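Local coordinates for capsule biosynthesis protein CapD proenzyme (Bacillus anthracis, PDB 3G9K) that cleaves the poly-gamma-D-glutamate capsule and links it by an amide bond to meso-diaminopimelic acid of peptidoglycan, acting as a transpeptidase of two chains cut from one precursor, at residues A[47-52]-A[121-126]; A[52-57]-A[128-133]; A[58-63]-A[173-178]; A[182-187]-A[196-201]. One frame throughout, in Å; residues are numbered along the deposited sequence.

Contact 1: A[47-52]-A[121-126]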
loop_
_atom_site.group_PDB
_atom_site.type_symbol
_atom_site.label_atom_id
_atom_site.label_comp_id
_atom_site.label_asym_id
_atom_site.label_seq_id
_atom_site.Cartn_x
_atom_site.Cartn_y
_atom_site.Cartn_z
ATOM N N ALA A 47 9.559 13.191 -4.396
ATOM C CA ALA A 47 9.115 12.965 -3.030
ATOM C C ALA A 47 8.699 11.508 -2.778
ATOM O O ALA A 47 8.928 10.990 -1.705
ATOM C CB ALA A 47 7.962 13.909 -2.670
ATOM N N ALA A 48 8.051 10.874 -3.744
ATOM C CA ALA A 48 7.599 9.482 -3.587
ATOM C C ALA A 48 8.795 8.502 -3.461
ATOM O O ALA A 48 8.749 7.531 -2.714
ATOM C CB ALA A 48 6.709 9.077 -4.799
ATOM N N ILE A 49 9.882 8.797 -4.165
ATOM C CA ILE A 49 11.078 7.969 -4.096
ATOM C C ILE A 49 11.706 8.130 -2.734
ATOM O O ILE A 49 12.118 7.140 -2.078
ATOM C CB ILE A 49 12.111 8.345 -5.196
ATOM C CG1 ILE A 49 11.567 7.940 -6.560
ATOM C CG2 ILE A 49 13.470 7.731 -4.870
ATOM C CD1 ILE A 49 12.286 8.547 -7.811
ATOM N N VAL A 50 11.793 9.371 -2.296
ATOM C CA VAL A 50 12.316 9.668 -0.949
ATOM C C VAL A 50 11.468 8.970 0.138
ATOM O O VAL A 50 11.989 8.294 1.016
ATOM C CB VAL A 50 12.320 11.170 -0.706
ATOM C CG1 VAL A 50 12.576 11.449 0.720
ATOM C CG2 VAL A 50 13.381 11.852 -1.616
ATOM N N VAL A 51 10.164 9.171 0.078
ATOM C CA VAL A 51 9.208 8.547 0.983
ATOM C C VAL A 51 9.320 7.026 0.943
ATOM O O VAL A 51 9.280 6.386 1.984
ATOM C CB VAL A 51 7.742 8.993 0.703
ATOM C CG1 VAL A 51 6.739 8.117 1.467
ATOM C CG2 VAL A 51 7.517 10.494 1.077
ATOM N N SER A 52 9.400 6.445 -0.249
ATOM C CA SER A 52 9.446 4.952 -0.336
ATOM C C SER A 52 10.676 4.394 0.356
ATOM O O SER A 52 10.591 3.479 1.179
ATOM C CB SER A 52 9.408 4.458 -1.756
ATOM O OG SER A 52 8.173 4.770 -2.321
ATOM N N GLY A 121 20.970 10.171 -6.239
ATOM C CA GLY A 121 21.755 10.187 -5.039
ATOM C C GLY A 121 21.130 10.990 -3.931
ATOM O O GLY A 121 21.041 10.563 -2.823
ATOM N N GLU A 122 20.707 12.182 -4.263
ATOM C CA GLU A 122 20.072 13.091 -3.308
ATOM C C GLU A 122 18.825 12.491 -2.656
ATOM O O GLU A 122 18.570 12.669 -1.468
ATOM C CB GLU A 122 19.593 14.381 -3.990
ATOM C CG GLU A 122 20.616 15.248 -4.611
ATOM C CD GLU A 122 20.008 16.498 -5.276
ATOM O OE1 GLU A 122 18.811 16.822 -5.047
ATOM O OE2 GLU A 122 20.725 17.165 -6.024
ATOM N N LEU A 123 18.027 11.825 -3.470
ATOM C CA LEU A 123 16.786 11.213 -3.019
ATOM C C LEU A 123 16.943 10.032 -2.041
ATOM O O LEU A 123 16.051 9.810 -1.229
ATOM C CB LEU A 123 16.004 10.801 -4.239
ATOM C CG LEU A 123 15.722 11.901 -5.274
ATOM C CD1 LEU A 123 14.927 11.319 -6.459
ATOM C CD2 LEU A 123 14.961 13.133 -4.697
ATOM N N LEU A 124 18.096 9.328 -2.084
ATOM C CA LEU A 124 18.370 8.214 -1.178
ATOM C C LEU A 124 18.921 8.683 0.140
ATOM O O LEU A 124 18.894 7.945 1.112
ATOM C CB LEU A 124 19.350 7.219 -1.832
ATOM C CG LEU A 124 18.711 6.092 -2.655
ATOM C CD1 LEU A 124 17.932 6.632 -3.799
ATOM C CD2 LEU A 124 19.786 5.098 -3.166
ATOM N N GLN A 125 19.429 9.920 0.182
ATOM C CA GLN A 125 20.161 10.374 1.344
ATOM C C GLN A 125 19.326 10.440 2.624
ATOM O O GLN A 125 19.806 10.059 3.664
ATOM C CB GLN A 125 20.895 11.717 1.093
ATOM C CG GLN A 125 21.960 12.013 2.136
ATOM C CD GLN A 125 23.127 11.052 2.068
ATOM O OE1 GLN A 125 23.665 10.787 0.996
ATOM N NE2 GLN A 125 23.514 10.537 3.189
ATOM N N PRO A 126 18.094 10.956 2.574
ATOM C CA PRO A 126 17.373 10.932 3.864
ATOM C C PRO A 126 17.220 9.532 4.503
ATOM O O PRO A 126 17.395 9.373 5.702
ATOM C CB PRO A 126 16.024 11.540 3.502
ATOM C CG PRO A 126 16.328 12.428 2.348
ATOM C CD PRO A 126 17.302 11.609 1.532
HETATM O O HOH W 1 15.280 8.594 1.188
#

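Contact 2: A[52-57]-A[128-133]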
loop_
_atom_site.group_PDB
_atom_site.type_symbol
_atom_site.label_atom_id
_atom_site.label_comp_id
_atom_site.label_asym_id
_atom_site.label_seq_id
_atom_site.Cartn_x
_atom_site.Cartn_y
_atom_site.Cartn_z
ATOM N N SER A 52 9.400 6.445 -0.249
ATOM C CA SER A 52 9.446 4.952 -0.336
ATOM C C SER A 52 10.676 4.394 0.356
ATOM O O SER A 52 10.591 3.479 1.179
ATOM C CB SER A 52 9.408 4.458 -1.756
ATOM O OG SER A 52 8.173 4.770 -2.321
ATOM N N TYR A 53 11.821 4.986 0.073
ATOM C CA TYR A 53 13.048 4.581 0.767
ATOM C C TYR A 53 13.077 4.829 2.319
ATOM O O TYR A 53 13.597 4.021 3.085
ATOM C CB TYR A 53 14.252 5.212 0.055
ATOM C CG TYR A 53 14.863 4.384 -1.053
ATOM C CD1 TYR A 53 14.679 4.708 -2.382
ATOM C CD2 TYR A 53 15.687 3.311 -0.753
ATOM C CE1 TYR A 53 15.316 3.945 -3.421
ATOM C CE2 TYR A 53 16.278 2.576 -1.731
ATOM C CZ TYR A 53 16.091 2.889 -3.073
ATOM O OH TYR A 53 16.703 2.104 -3.996
ATOM N N VAL A 54 12.546 5.952 2.789
ATOM C CA VAL A 54 12.446 6.244 4.222
ATOM C C VAL A 54 11.581 5.201 4.974
ATOM O O VAL A 54 11.982 4.686 6.017
ATOM C CB VAL A 54 11.911 7.700 4.446
ATOM C CG1 VAL A 54 11.410 7.886 5.868
ATOM C CG2 VAL A 54 13.005 8.714 4.039
ATOM N N LEU A 55 10.453 4.848 4.380
ATOM C CA LEU A 55 9.508 3.861 4.885
ATOM C C LEU A 55 10.208 2.514 4.987
ATOM O O LEU A 55 10.038 1.808 5.993
ATOM C CB LEU A 55 8.251 3.792 4.007
ATOM C CG LEU A 55 7.255 4.941 4.217
ATOM C CD1 LEU A 55 6.226 4.849 3.119
ATOM C CD2 LEU A 55 6.638 4.926 5.615
ATOM N N GLY A 56 11.052 2.178 4.012
ATOM C CA GLY A 56 11.835 0.920 4.062
ATOM C C GLY A 56 12.783 0.888 5.235
ATOM O O GLY A 56 13.182 -0.180 5.754
ATOM N N VAL A 57 13.178 2.069 5.686
ATOM C CA VAL A 57 14.085 2.140 6.847
ATOM C C VAL A 57 13.339 2.218 8.182
ATOM O O VAL A 57 13.631 1.483 9.126
ATOM C CB VAL A 57 15.053 3.343 6.704
ATOM C CG1 VAL A 57 15.830 3.533 7.986
ATOM C CG2 VAL A 57 16.004 3.130 5.522
ATOM N N ILE A 128 19.220 6.972 4.036
ATOM C CA ILE A 128 20.554 6.604 4.440
ATOM C C ILE A 128 20.859 7.199 5.813
ATOM O O ILE A 128 21.425 6.521 6.637
ATOM C CB ILE A 128 21.622 7.017 3.388
ATOM C CG1 ILE A 128 21.531 6.153 2.117
ATOM C CG2 ILE A 128 23.007 6.944 3.957
ATOM C CD1 ILE A 128 22.356 6.730 0.942
ATOM N N ASN A 129 20.444 8.450 6.058
ATOM C CA ASN A 129 20.702 9.122 7.343
ATOM C C ASN A 129 20.010 8.421 8.523
ATOM O O ASN A 129 20.596 8.212 9.590
ATOM C CB ASN A 129 20.233 10.592 7.277
ATOM C CG ASN A 129 21.094 11.480 6.355
ATOM O OD1 ASN A 129 20.648 12.581 5.967
ATOM N ND2 ASN A 129 22.302 11.028 6.015
ATOM N N TYR A 130 18.752 8.029 8.324
ATOM C CA TYR A 130 18.004 7.251 9.329
ATOM C C TYR A 130 18.578 5.861 9.543
ATOM O O TYR A 130 18.606 5.393 10.672
ATOM C CB TYR A 130 16.506 7.155 8.989
ATOM C CG TYR A 130 15.743 8.463 9.078
ATOM C CD1 TYR A 130 15.701 9.203 10.264
ATOM C CD2 TYR A 130 15.016 8.934 7.998
ATOM C CE1 TYR A 130 14.994 10.400 10.347
ATOM C CE2 TYR A 130 14.320 10.109 8.071
ATOM C CZ TYR A 130 14.309 10.847 9.245
ATOM O OH TYR A 130 13.606 12.036 9.299
ATOM N N ALA A 131 19.098 5.234 8.489
ATOM C CA ALA A 131 19.806 3.944 8.631
ATOM C C ALA A 131 21.086 4.126 9.476
ATOM O O ALA A 131 21.312 3.403 10.417
ATOM C CB ALA A 131 20.155 3.357 7.268
ATOM N N GLU A 132 21.874 5.138 9.139
ATOM C CA GLU A 132 23.208 5.297 9.692
ATOM C C GLU A 132 23.175 5.954 11.055
ATOM O O GLU A 132 23.868 5.501 11.970
ATOM C CB GLU A 132 24.079 6.165 8.795
ATOM C CG GLU A 132 25.528 6.179 9.216
ATOM C CD GLU A 132 26.405 5.335 8.311
ATOM O OE1 GLU A 132 26.561 5.740 7.130
ATOM O OE2 GLU A 132 26.946 4.285 8.779
ATOM N N LYS A 133 22.385 7.031 11.164
ATOM C CA LYS A 133 22.280 7.790 12.406
ATOM C C LYS A 133 21.210 7.250 13.343
ATOM O O LYS A 133 21.302 7.442 14.546
ATOM C CB LYS A 133 22.021 9.269 12.114
ATOM C CG LYS A 133 22.995 9.917 11.137
ATOM C CD LYS A 133 24.387 9.990 11.662
ATOM C CE LYS A 133 25.300 10.794 10.730
ATOM N NZ LYS A 133 24.966 12.272 10.702
#

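Contact 3: A[58-63]-A[173-178]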
loop_
_atom_site.group_PDB
_atom_site.type_symbol
_atom_site.label_atom_id
_atom_site.label_comp_id
_atom_site.label_asym_id
_atom_site.label_seq_id
_atom_site.Cartn_x
_atom_site.Cartn_y
_atom_site.Cartn_z
ATOM N N VAL A 58 12.379 3.121 8.281
ATOM C CA VAL A 58 11.748 3.415 9.565
ATOM C C VAL A 58 10.467 2.612 9.796
ATOM O O VAL A 58 9.971 2.524 10.939
ATOM C CB VAL A 58 11.464 4.957 9.719
ATOM C CG1 VAL A 58 12.762 5.776 9.527
ATOM C CG2 VAL A 58 10.372 5.427 8.722
ATOM N N GLU A 59 9.884 2.092 8.723
ATOM C CA GLU A 59 8.694 1.269 8.823
ATOM C C GLU A 59 8.987 -0.106 8.205
ATOM O O GLU A 59 8.216 -0.625 7.425
ATOM C CB GLU A 59 7.517 1.926 8.116
ATOM C CG GLU A 59 6.232 1.350 8.590
ATOM C CD GLU A 59 5.039 1.824 7.782
ATOM O OE1 GLU A 59 5.140 1.864 6.536
ATOM O OE2 GLU A 59 4.012 2.150 8.408
ATOM N N LEU A 60 10.135 -0.643 8.590
ATOM C CA LEU A 60 10.797 -1.787 7.955
ATOM C C LEU A 60 10.036 -3.100 7.970
ATOM O O LEU A 60 10.257 -3.969 7.097
ATOM C CB LEU A 60 12.175 -1.955 8.603
ATOM C CG LEU A 60 12.168 -2.321 10.094
ATOM C CD1 LEU A 60 12.541 -3.846 10.208
ATOM C CD2 LEU A 60 13.102 -1.461 10.928
ATOM N N HIS A 61 9.102 -3.217 8.904
ATOM C CA HIS A 61 8.224 -4.396 8.976
ATOM C C HIS A 61 7.303 -4.460 7.806
ATOM O O HIS A 61 6.893 -5.544 7.420
ATOM C CB HIS A 61 7.388 -4.417 10.261
ATOM C CG HIS A 61 6.670 -3.139 10.568
ATOM N ND1 HIS A 61 7.314 -2.034 11.095
ATOM C CD2 HIS A 61 5.380 -2.787 10.411
ATOM C CE1 HIS A 61 6.436 -1.066 11.269
ATOM N NE2 HIS A 61 5.250 -1.504 10.882
ATOM N N ALA A 62 7.013 -3.309 7.207
ATOM C CA ALA A 62 5.891 -3.203 6.225
ATOM C C ALA A 62 6.270 -3.099 4.761
ATOM O O ALA A 62 5.452 -3.381 3.885
ATOM C CB ALA A 62 5.015 -2.006 6.600
ATOM N N SER A 63 7.465 -2.633 4.460
ATOM C CA SER A 63 7.912 -2.504 3.088
ATOM C C SER A 63 9.426 -2.346 3.118
ATOM O O SER A 63 10.010 -2.139 4.193
ATOM C CB SER A 63 7.286 -1.294 2.389
ATOM O OG SER A 63 7.854 -0.036 2.831
ATOM N N LEU A 173 16.980 3.044 17.025
ATOM C CA LEU A 173 17.436 1.909 16.222
ATOM C C LEU A 173 18.339 2.389 15.109
ATOM O O LEU A 173 17.898 3.175 14.257
ATOM C CB LEU A 173 16.226 1.200 15.624
ATOM C CG LEU A 173 16.504 0.076 14.627
ATOM C CD1 LEU A 173 17.358 -1.044 15.257
ATOM C CD2 LEU A 173 15.171 -0.413 14.097
ATOM N N ILE A 174 19.579 1.885 15.126
ATOM C CA ILE A 174 20.631 2.162 14.158
ATOM C C ILE A 174 20.807 0.898 13.291
ATOM O O ILE A 174 20.814 -0.218 13.817
ATOM C CB ILE A 174 22.004 2.491 14.808
ATOM C CG1 ILE A 174 21.938 3.853 15.559
ATOM C CG2 ILE A 174 23.066 2.523 13.733
ATOM C CD1 ILE A 174 23.162 4.175 16.583
ATOM N N GLN A 175 20.854 1.098 11.971
ATOM C CA GLN A 175 20.910 0.001 10.967
ATOM C C GLN A 175 22.113 0.152 10.015
ATOM O O GLN A 175 21.973 0.505 8.826
ATOM C CB GLN A 175 19.576 -0.089 10.169
ATOM C CG GLN A 175 18.367 -0.526 10.996
ATOM C CD GLN A 175 17.078 -0.547 10.225
ATOM O OE1 GLN A 175 16.654 -1.583 9.713
ATOM N NE2 GLN A 175 16.436 0.605 10.151
ATOM N N THR A 176 23.293 -0.145 10.559
ATOM C CA THR A 176 24.558 -0.020 9.873
ATOM C C THR A 176 24.718 -0.843 8.600
ATOM O O THR A 176 25.154 -0.306 7.591
ATOM C CB THR A 176 25.690 -0.334 10.824
ATOM O OG1 THR A 176 25.614 0.614 11.897
ATOM C CG2 THR A 176 27.037 -0.234 10.117
ATOM N N ASP A 177 24.357 -2.123 8.642
ATOM C CA ASP A 177 24.367 -2.986 7.452
ATOM C C ASP A 177 23.493 -2.413 6.349
ATOM O O ASP A 177 23.921 -2.378 5.187
ATOM C CB ASP A 177 23.882 -4.418 7.753
ATOM C CG ASP A 177 24.819 -5.210 8.678
ATOM O OD1 ASP A 177 25.922 -4.752 8.986
ATOM O OD2 ASP A 177 24.454 -6.353 9.043
ATOM N N LEU A 178 22.275 -1.988 6.692
ATOM C CA LEU A 178 21.380 -1.373 5.716
ATOM C C LEU A 178 21.936 -0.071 5.131
ATOM O O LEU A 178 21.755 0.194 3.937
ATOM C CB LEU A 178 19.956 -1.150 6.292
ATOM C CG LEU A 178 18.858 -0.548 5.405
ATOM C CD1 LEU A 178 18.629 -1.390 4.133
ATOM C CD2 LEU A 178 17.526 -0.388 6.220
#

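Contact 4: A[182-187]-A[196-201]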
loop_
_atom_site.group_PDB
_atom_site.type_symbol
_atom_site.label_atom_id
_atom_site.label_comp_id
_atom_site.label_asym_id
_atom_site.label_seq_id
_atom_site.Cartn_x
_atom_site.Cartn_y
_atom_site.Cartn_z
ATOM N N LEU A 182 22.403 0.669 1.235
ATOM C CA LEU A 182 21.807 1.860 0.626
ATOM C C LEU A 182 22.918 2.780 0.016
ATOM O O LEU A 182 22.745 3.327 -1.059
ATOM C CB LEU A 182 20.954 2.620 1.647
ATOM C CG LEU A 182 19.699 1.935 2.183
ATOM C CD1 LEU A 182 18.971 2.804 3.168
ATOM C CD2 LEU A 182 18.695 1.544 1.025
ATOM N N LYS A 183 24.041 2.922 0.697
ATOM C CA LYS A 183 25.149 3.700 0.138
ATOM C C LYS A 183 25.691 3.064 -1.141
ATOM O O LYS A 183 26.042 3.774 -2.086
ATOM C CB LYS A 183 26.244 3.888 1.202
ATOM C CG LYS A 183 25.834 4.918 2.241
ATOM C CD LYS A 183 26.733 4.889 3.479
ATOM C CE LYS A 183 26.709 6.202 4.179
ATOM N NZ LYS A 183 27.847 6.306 5.161
ATOM N N LYS A 184 25.692 1.719 -1.223
ATOM C CA LYS A 184 26.137 1.026 -2.447
ATOM C C LYS A 184 25.202 1.293 -3.604
ATOM O O LYS A 184 25.629 1.520 -4.723
ATOM C CB LYS A 184 26.241 -0.495 -2.219
ATOM C CG LYS A 184 27.188 -1.212 -3.224
ATOM C CD LYS A 184 27.428 -2.649 -2.779
ATOM C CE LYS A 184 28.574 -3.339 -3.512
ATOM N NZ LYS A 184 28.374 -3.603 -4.935
ATOM N N ILE A 185 23.913 1.237 -3.324
ATOM C CA ILE A 185 22.893 1.581 -4.310
ATOM C C ILE A 185 23.039 3.082 -4.700
ATOM O O ILE A 185 22.882 3.446 -5.868
ATOM C CB ILE A 185 21.488 1.308 -3.734
ATOM C CG1 ILE A 185 21.228 -0.185 -3.577
ATOM C CG2 ILE A 185 20.401 1.965 -4.575
ATOM C CD1 ILE A 185 20.013 -0.516 -2.730
ATOM N N GLN A 186 23.308 3.934 -3.715
ATOM C CA GLN A 186 23.477 5.382 -3.957
ATOM C C GLN A 186 24.644 5.607 -4.946
ATOM O O GLN A 186 24.527 6.423 -5.859
ATOM C CB GLN A 186 23.701 6.130 -2.665
ATOM C CG GLN A 186 23.898 7.654 -2.823
ATOM C CD GLN A 186 24.141 8.271 -1.497
ATOM O OE1 GLN A 186 25.057 7.864 -0.802
ATOM N NE2 GLN A 186 23.311 9.233 -1.111
ATOM N N LYS A 187 25.740 4.882 -4.752
ATOM C CA LYS A 187 26.935 4.993 -5.616
ATOM C C LYS A 187 26.790 4.292 -6.962
ATOM O O LYS A 187 27.145 4.857 -8.017
ATOM C CB LYS A 187 28.143 4.430 -4.909
ATOM C CG LYS A 187 29.361 4.386 -5.827
ATOM C CD LYS A 187 30.593 4.097 -5.047
ATOM C CE LYS A 187 31.851 4.419 -5.824
ATOM N NZ LYS A 187 32.945 4.418 -4.822
ATOM N N GLY A 196 26.882 -7.943 -7.881
ATOM C CA GLY A 196 27.884 -7.739 -6.854
ATOM C C GLY A 196 27.599 -8.437 -5.557
ATOM O O GLY A 196 26.847 -9.405 -5.494
ATOM N N GLY A 197 28.246 -7.949 -4.501
ATOM C CA GLY A 197 28.113 -8.538 -3.191
ATOM C C GLY A 197 26.695 -8.617 -2.646
ATOM O O GLY A 197 26.347 -9.608 -1.983
ATOM N N VAL A 198 25.854 -7.610 -2.918
ATOM C CA VAL A 198 24.537 -7.625 -2.369
ATOM C C VAL A 198 23.762 -8.760 -3.016
ATOM O O VAL A 198 23.077 -9.505 -2.316
ATOM C CB VAL A 198 23.769 -6.307 -2.561
ATOM C CG1 VAL A 198 22.269 -6.484 -2.135
ATOM C CG2 VAL A 198 24.426 -5.212 -1.723
ATOM N N ALA A 199 23.867 -8.849 -4.343
ATOM C CA ALA A 199 23.266 -9.928 -5.111
ATOM C C ALA A 199 23.752 -11.280 -4.649
ATOM O O ALA A 199 22.956 -12.219 -4.495
ATOM C CB ALA A 199 23.520 -9.753 -6.599
ATOM N N ARG A 200 25.044 -11.371 -4.333
ATOM C CA ARG A 200 25.559 -12.599 -3.770
ATOM C C ARG A 200 24.886 -12.923 -2.419
ATOM O O ARG A 200 24.536 -14.088 -2.187
ATOM C CB ARG A 200 27.093 -12.564 -3.659
ATOM C CG ARG A 200 27.799 -12.727 -5.007
ATOM C CD ARG A 200 29.291 -12.934 -4.869
ATOM N NE ARG A 200 30.014 -11.783 -4.305
ATOM C CZ ARG A 200 30.412 -10.706 -4.994
ATOM N NH1 ARG A 200 30.133 -10.571 -6.294
ATOM N NH2 ARG A 200 31.082 -9.743 -4.365
ATOM N N ALA A 201 24.735 -11.921 -1.538
ATOM C CA ALA A 201 24.064 -12.104 -0.244
ATOM C C ALA A 201 22.621 -12.590 -0.403
ATOM O O ALA A 201 22.193 -13.505 0.329
ATOM C CB ALA A 201 24.072 -10.801 0.569
HETATM O O HOH W 2 26.149 -5.289 -4.750
HETATM O O HOH W 3 30.328 -5.840 -5.061
#

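Contact 1: A[47-52]-A[121-126]
The ring of Pro126 meets Val50 at its CG corner, 4.2 Å from Val50 CG1, while the flat carbonyl group of Leu123 takes Val50 CG2 at its oxygen, 3.4 Å away. Within the first helix the Ala48 carbonyl is gripped from opposite faces of its plane by the backbone N and the OG of Ser52, a serine whose hydroxyl folds back onto the backbone. Helices 44-58 and 120-133 run side by side in the same general sense, at 37° with short-segment axes 8.1 Å apart. They belong to the larger chain of a gamma-glutamyltransferase, a family of the N-terminal nucleophile hydrolases. Branched aliphatic side chains fill the gap, and Leu123 is central to them: its CD2 lies 3.7 Å from Val50 CG2, the two side chains crossing at about a right angle, and its other methyl, CD1, lies 4.1 Å from Ile49 CD1. Ile49 directs CG2 anti to its backbone N (the first torsion through CG1 is -69°), which brings this methyl 4.0 Å from Leu123 CB. Proline, having no N-H, kinks helix 120-133 at residue 126. Close by, a water donates to Leu123 O at 2.8 Å and, weakly, to Val50 O, so the two helices share a polar link beside the apolar one. His112 of helix 104-115 packs on both Ile49 and Leu123.

Contact 2: A[52-57]-A[128-133]
Val57 has more surface buried here than any other residue of the two segments, and one methyl, CG1, does the touching. It sits 3.7 Å from Ala131 N and 3.8 Å from Tyr130 CB, so that it rests on the backbone of helix 120-133 as well as on the root of the tyrosine. With CG1 anti to the Val57 backbone N (171°), the methyl is carried across to that neighbour. The small Ala131 lets the valine come near: its CB stands 4.4 Å from Val57 CG1. The contact lies on two nearly parallel helices, 20° apart in direction, whose segment axes approach to 9.2 Å, within the larger chain of this Ntn-type hydrolase. Valine suits its place near the end of helix 44-58 because its compact methyl can settle against the backbone of helix 120-133. Tyr130 crosses Val57 at about a right angle and passes on toward helix 44-58, where Val54 CG1 approaches its ring obliquely, 4.3 Å from CE2. The tyrosine therefore gives an apolar flank to both valines while its OH goes beyond them to a weak hydrogen bond with Glu33 OE2 on helix 28-39. Leu29 and Glu33 of that helix also pack on Tyr130 and Val54 respectively.

Contact 3: A[58-63]-A[173-178]
Leu60 and Leu173 reach toward each other tip to tip, their CD2 methyls 3.9 Å apart, and the same Leu60 methyl meets the end of Gln175. There the two side chains meet at a slant: Leu60 CD2 is 3.8 Å from Gln175 OE1 and 4.0 Å from Gln175 NE2, so the methyl rests against the amide end in van der Waals contact, the two polar atoms at nearly equal distance. Leu60 places its CG between backbone N and carbonyl carbon (64°), a crowded position that presents CD2 to Leu173 and Gln175. The turn follows the end of helix 44-58 and is tied by a bond from Ala62 N to Glu59 O. Across the contact, residues 172-173 pair in an antiparallel two-stranded sheet with 135-136, after which Gln175 takes the N-cap position of helix 176-188. Its side chain, extended beyond CG, crosses to helix 44-58, where NE2 donates to Val57 O, 3.1 Å away. A long amide suits this site, since its end packs against the leucine methyl while its N-H satisfies a helix-end carbonyl. Glu59 OE1 bonds to Thr2 OG1 of the neighbouring small chain, near that chain's N-terminal end, where the nucleophile sits in this family. Phe34 of the same chain packs on Leu60.

Contact 4: A[182-187]-A[196-201]
Lys184 crosses from helix 176-188 to residues 196-198, where it meets Val198 and Gly197. Earlier in the segment, Leu182 and Lys183 face helix 120-133, both packing on Ile128. Lys184 itself leaves the backbone with CG anti to its N (-158°), and its methylenes run past Val198 in the opposite direction, CD lying 4.1 Å from Val198 CG2. A bend at the last torsion, -67°, then turns the ammonium toward Gly197 and the backbone N-H groups of helix 196-206. NZ is 4.4 Å from Gly197 N, too far for a direct bond, and both are donors. Two waters mediate instead: one accepts from Lys184 NZ at 2.8 Å and from Val198 N at 3.0 Å, the other accepts from Lys184 NZ and Gly197 N, 3.0 Å from each. Gly196, with positive phi (72°) and no side chain, leaves room for the ammonium. Next along, Ile185 shares Phe193 of helix 191-194 with Val198. On the far helix one face of the Arg200 guanidinium lies, near its rim, over Gly196 C and Gly197 N. Lysine suits its place by joining an apolar stem to a solvated head. A positive group beside the N-H groups of Gly197 and Val198, with Arg200 NH2 6.7 Å from Lys184 NZ, would be electrostatically unfavourable, yet the waters present oxygens to the donors, and the salt bridge from Lys184 NZ to Glu188 OE1 probably offsets the charge.

From the N terminus, helix 44-58 enters contact 1, contact 2 and, through the turn that follows it, contact 3. Contact 1 closes a loop holding strands 68-74 and 79-83 and helix 104-115 when the chain returns as helix 120-133. Contact 2 uses the same two helices one turn or two further on, and contact 3 brings residues 173-178 back after helix 139-152. These three cross one another, their segments alternating along the chain. Contact 4 follows in series, a short closure around helix 191-194. Helix 176-188 joins it to the rest: Gln186 bonds to Gly121 and Gln125 of contact 1, and Ile128 of contact 2 packs on Leu182.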